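PDB 6V4C: long form salivary protein D7L1 from Culex quinquefasciatus, which binds and sequesters adenine nucleotides, ATP and ADP most tightly, in the host during blood feeding and so inhibits platelet aggregation and haemostasis. Local coordinates for residues W3-D7 / Q71-Y76; I90-L94 / V114-N118. One frame throughout, in Å; residues are numbered along the deposited sequence.

Contact 1 of 2, residues W3-D7 / Q71-Y76; sequences WSPMD and QQYEAY
Trp3 opens the contact with the benzo end of its indole, which reaches Gln72 on helix 66-75. The contact lies in the first odorant-binding-protein-like (PBP/GOBP) domain of this D7 protein, where the irregular N-terminal segment runs along that helix before helix 8-22 begins. CG of Trp3 stands anti to the backbone N (chi1 -178°), which carries the ring over to the helix. CB of Gln72 lies in the indole plane, at the ring edge, 3.8 Å from CH2 of Trp3. The indole and the Gln72 amide are inclined by 60°. NE1, on the five-membered ring, makes a weak hydrogen bond to SD of Met6.

Pro5 turns toward the helix. Its CB meets CB of Ala75 at 3.6 Å, an apolar contact, and its CG lies near the backbone O of Gln71. Pro5 is partly exposed.

Met6 is gripped through its backbone. Its N donates to OE1 of Gln72 (2.9 Å), in the carbonyl plane and on a lone pair. NE2 of Gln72 returns a nearly straight bond to O of Met6 (3.0 Å), in the plane of its own amide. The two bonds fix the rotation of this buried amide. A bend at chi2 (69°) brings it up to the Met6 backbone. NE2 has a second, weak bond to O of Ile125. The Met6 side chain also touches Val11 and Glu14 of helix 8-22.

Asp7 is the N-cap of helix 8-22, and its OD1 accepts from N of Glu10. Its side chain is about 7 Å from the bound ADP. Beside this cap ends the Tyr76 ring: CE2 lies 3.3 Å from O of Met6, and OH lies 3.2 Å from CA of Asp7.

Contact 2 of 2, residues I90-L94 / V114-N118; sequences IANEL and VNNAN
Val114 points its CG1 methyl between Ile90 and Leu94, one helical turn apart on helix 84-94. This is helix-to-helix packing in the N-terminal half of the two-domain D7 protein, in a fold related to the odorant-binding proteins. The last turn of helix 84-94 meets the last turn of helix 104-117. No hydrogen bond crosses between the two segments.

The side chains of Ile90 and Val114 run antiparallel, side by side. CG2 of Ile90 and CG1 of Val114 are 3.7 Å apart. Each of these methyls stands anti to its own backbone nitrogen, and this sends both into the gap between the helices. Leu94 comes to the same valine at a slant, and its CG lies 3.9 Å from CG1 of Val114. The CG2 methyl of Val114 takes another course and nears the backbone O of Glu93. Ile90, Leu94 and Val114 are all buried. Leu122 of helix 121-125 touches both Ile90 and Leu94, and Val121 also touches Ile90. Met58 and Phe64 add to the cover on Leu94.

Ile90 has a second partner. Its CG1 branch continues outward, with CD1 anti along chi2 (-178°). Asn118, which follows helix 104-117 in the chain, comes from the opposite direction, and its CB-CG bond runs alongside the CG1-CD1 bond of Ile90, in the reverse sense.

Glu93 flanks this apolar group on the more exposed side. Its chain is extended and passes Val114 in the reverse sense. Its carboxylate end does the touching, with OE2 4.0 Å from CG1 of Val114. The same oxygen comes within 4.2 Å of CB of Ala117. On the Asn118 side, CD1 of Ile90 sits 3.5 Å from CB of Asn118.

Both contacts belong to the N-terminal half of the chain, and both are partly buried. Their centres are about 17 Å apart, and they do not touch. Contact 1 lies nearer the centre of the chain, close to the ADP pocket; contact 2 is farther out and away from the annotated sites. They share no helix. Contact 1 joins an irregular segment to helix 66-75, and a side-chain amide pairs with N and O of Met6. Contact 2 joins two helices whose backbones already bond internally. There the contact is made mostly by aliphatic side chains, with no hydrogen bond across and with polar side chains at the margin.

Contact 1 of 2, residues W3-D7 / Q71-Y76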
# COMPACT_ATOMS: atom_id res chain seq x y z
N TRP A 3 -7.19 3.65 -13.95
CA TRP A 3 -5.83 3.85 -13.47
C TRP A 3 -5.36 5.26 -13.79
O TRP A 3 -5.67 5.80 -14.86
CB TRP A 3 -4.87 2.84 -14.09
CG TRP A 3 -3.46 2.97 -13.59
CD1 TRP A 3 -2.91 2.32 -12.52
CD2 TRP A 3 -2.43 3.80 -14.14
NE1 TRP A 3 -1.59 2.70 -12.37
CE2 TRP A 3 -1.27 3.60 -13.35
CE3 TRP A 3 -2.36 4.69 -15.21
CZ2 TRP A 3 -0.07 4.26 -13.60
CZ3 TRP A 3 -1.17 5.34 -15.47
CH2 TRP A 3 -0.04 5.13 -14.66
N SER A 4 -4.62 5.85 -12.86
CA SER A 4 -4.04 7.18 -13.02
C SER A 4 -2.61 7.12 -12.50
O SER A 4 -2.25 6.16 -11.81
CB SER A 4 -4.87 8.21 -12.27
OG SER A 4 -5.07 7.82 -10.92
N PRO A 5 -1.75 8.10 -12.82
CA PRO A 5 -0.37 8.07 -12.32
C PRO A 5 -0.32 7.94 -10.80
O PRO A 5 -1.18 8.46 -10.08
CB PRO A 5 0.20 9.41 -12.78
CG PRO A 5 -0.56 9.71 -14.02
CD PRO A 5 -1.96 9.20 -13.78
N MET A 6 0.70 7.23 -10.33
CA MET A 6 0.84 6.89 -8.92
C MET A 6 2.08 7.55 -8.35
O MET A 6 3.13 7.60 -9.00
CB MET A 6 0.95 5.38 -8.75
CG MET A 6 -0.03 4.59 -9.60
SD MET A 6 0.20 2.81 -9.45
CE MET A 6 -0.40 2.53 -7.78
N ASP A 7 1.96 8.06 -7.12
CA ASP A 7 3.09 8.65 -6.41
C ASP A 7 3.95 7.54 -5.81
O ASP A 7 3.57 6.36 -5.85
CB ASP A 7 2.57 9.71 -5.42
CG ASP A 7 1.86 9.12 -4.21
OD1 ASP A 7 2.16 7.98 -3.78
OD2 ASP A 7 1.00 9.82 -3.65
N GLN A 71 1.94 8.00 -19.38
CA GLN A 71 1.35 8.90 -18.40
C GLN A 71 2.13 8.88 -17.09
O GLN A 71 2.33 9.93 -16.46
CB GLN A 71 -0.12 8.53 -18.16
CG GLN A 71 -1.10 9.65 -18.47
CD GLN A 71 -2.51 9.31 -18.06
OE1 GLN A 71 -2.98 8.19 -18.26
NE2 GLN A 71 -3.21 10.28 -17.47
N GLN A 72 2.58 7.70 -16.66
CA GLN A 72 3.38 7.61 -15.44
C GLN A 72 4.71 8.33 -15.61
O GLN A 72 5.17 9.01 -14.68
CB GLN A 72 3.60 6.15 -15.06
CG GLN A 72 4.45 5.95 -13.81
CD GLN A 72 3.73 6.39 -12.54
OE1 GLN A 72 2.50 6.38 -12.47
NE2 GLN A 72 4.51 6.79 -11.54
N TYR A 73 5.34 8.19 -16.77
CA TYR A 73 6.59 8.90 -17.02
C TYR A 73 6.37 10.41 -17.02
O TYR A 73 7.14 11.16 -16.41
CB TYR A 73 7.22 8.46 -18.34
CG TYR A 73 8.34 9.38 -18.77
CD1 TYR A 73 9.60 9.26 -18.21
CD2 TYR A 73 8.13 10.39 -19.69
CE1 TYR A 73 10.63 10.11 -18.57
CE2 TYR A 73 9.15 11.25 -20.06
CZ TYR A 73 10.40 11.10 -19.50
OH TYR A 73 11.42 11.95 -19.86
N GLU A 74 5.32 10.87 -17.70
CA GLU A 74 5.08 12.30 -17.82
C GLU A 74 4.77 12.94 -16.47
O GLU A 74 5.08 14.11 -16.25
CB GLU A 74 3.93 12.57 -18.79
CG GLU A 74 4.27 12.26 -20.24
CD GLU A 74 5.31 13.21 -20.80
OE1 GLU A 74 5.23 14.42 -20.54
OE2 GLU A 74 6.22 12.73 -21.51
N ALA A 75 4.16 12.18 -15.56
CA ALA A 75 3.73 12.75 -14.29
C ALA A 75 4.90 13.15 -13.40
O ALA A 75 4.76 14.02 -12.54
CB ALA A 75 2.81 11.77 -13.56
N TYR A 76 6.07 12.52 -13.59
CA TYR A 76 7.22 12.76 -12.73
C TYR A 76 8.51 12.90 -13.53
O TYR A 76 9.58 12.49 -13.07
CB TYR A 76 7.36 11.67 -11.67
CG TYR A 76 6.13 11.52 -10.79
CD1 TYR A 76 6.00 12.26 -9.63
CD2 TYR A 76 5.11 10.65 -11.14
CE1 TYR A 76 4.88 12.13 -8.83
CE2 TYR A 76 3.98 10.52 -10.35
CZ TYR A 76 3.87 11.26 -9.20
OH TYR A 76 2.75 11.14 -8.40

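Contact 2 of 2, residues I90-L94 / V114-N118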
# COMPACT_ATOMS: atom_id res chain seq x y z
N ILE A 90 10.63 2.84 -23.79
CA ILE A 90 10.18 1.65 -23.06
C ILE A 90 8.67 1.53 -23.05
O ILE A 90 8.13 0.42 -22.97
CB ILE A 90 10.77 1.61 -21.64
CG1 ILE A 90 12.28 1.81 -21.67
CG2 ILE A 90 10.45 0.29 -20.96
CD1 ILE A 90 12.90 1.74 -20.31
N ALA A 91 7.95 2.65 -23.12
CA ALA A 91 6.49 2.59 -23.23
C ALA A 91 6.07 1.81 -24.47
O ALA A 91 5.29 0.85 -24.38
CB ALA A 91 5.90 4.00 -23.24
N ASN A 92 6.60 2.19 -25.63
CA ASN A 92 6.32 1.44 -26.85
C ASN A 92 7.01 0.08 -26.83
O ASN A 92 6.45 -0.91 -27.31
CB ASN A 92 6.76 2.24 -28.07
CG ASN A 92 6.19 3.65 -28.08
OD1 ASN A 92 5.04 3.87 -27.70
ND2 ASN A 92 7.00 4.61 -28.50
N GLU A 93 8.22 0.01 -26.27
CA GLU A 93 8.96 -1.24 -26.23
C GLU A 93 8.22 -2.29 -25.40
O GLU A 93 8.23 -3.48 -25.75
CB GLU A 93 10.36 -0.99 -25.67
CG GLU A 93 11.29 -2.19 -25.67
CD GLU A 93 12.68 -1.84 -25.15
OE1 GLU A 93 12.96 -0.64 -24.96
OE2 GLU A 93 13.49 -2.77 -24.92
N LEU A 94 7.58 -1.87 -24.31
CA LEU A 94 6.78 -2.80 -23.52
C LEU A 94 5.46 -3.14 -24.20
O LEU A 94 4.96 -4.26 -24.06
CB LEU A 94 6.52 -2.23 -22.12
CG LEU A 94 7.47 -2.68 -21.02
CD1 LEU A 94 7.40 -1.75 -19.84
CD2 LEU A 94 7.15 -4.11 -20.60
N VAL A 114 12.40 -6.90 -21.21
CA VAL A 114 12.54 -5.45 -21.37
C VAL A 114 13.29 -4.85 -20.19
O VAL A 114 14.10 -3.93 -20.36
CB VAL A 114 11.16 -4.79 -21.59
CG1 VAL A 114 11.29 -3.28 -21.59
CG2 VAL A 114 10.54 -5.28 -22.88
N ASN A 115 13.06 -5.37 -18.98
CA ASN A 115 13.71 -4.81 -17.80
C ASN A 115 15.22 -4.98 -17.86
O ASN A 115 15.97 -4.07 -17.49
CB ASN A 115 13.15 -5.46 -16.53
CG ASN A 115 13.64 -4.76 -15.26
OD1 ASN A 115 13.72 -3.54 -15.20
ND2 ASN A 115 13.98 -5.55 -14.25
N ASN A 116 15.69 -6.14 -18.34
CA ASN A 116 17.13 -6.38 -18.41
C ASN A 116 17.80 -5.55 -19.50
O ASN A 116 19.01 -5.29 -19.40
CB ASN A 116 17.40 -7.87 -18.62
CG ASN A 116 16.91 -8.72 -17.46
OD1 ASN A 116 16.27 -8.21 -16.53
ND2 ASN A 116 17.20 -10.01 -17.50
N ALA A 117 17.06 -5.11 -20.52
CA ALA A 117 17.61 -4.27 -21.57
C ALA A 117 17.69 -2.81 -21.17
O ALA A 117 18.38 -2.04 -21.84
CB ALA A 117 16.79 -4.41 -22.85
N ASN A 118 17.00 -2.40 -20.11
CA ASN A 118 17.01 -1.03 -19.62
C ASN A 118 17.02 -1.07 -18.09
O ASN A 118 16.13 -0.57 -17.42
CB ASN A 118 15.81 -0.25 -20.13
CG ASN A 118 15.61 -0.38 -21.62
OD1 ASN A 118 15.01 -1.34 -22.10
ND2 ASN A 118 16.10 0.60 -22.37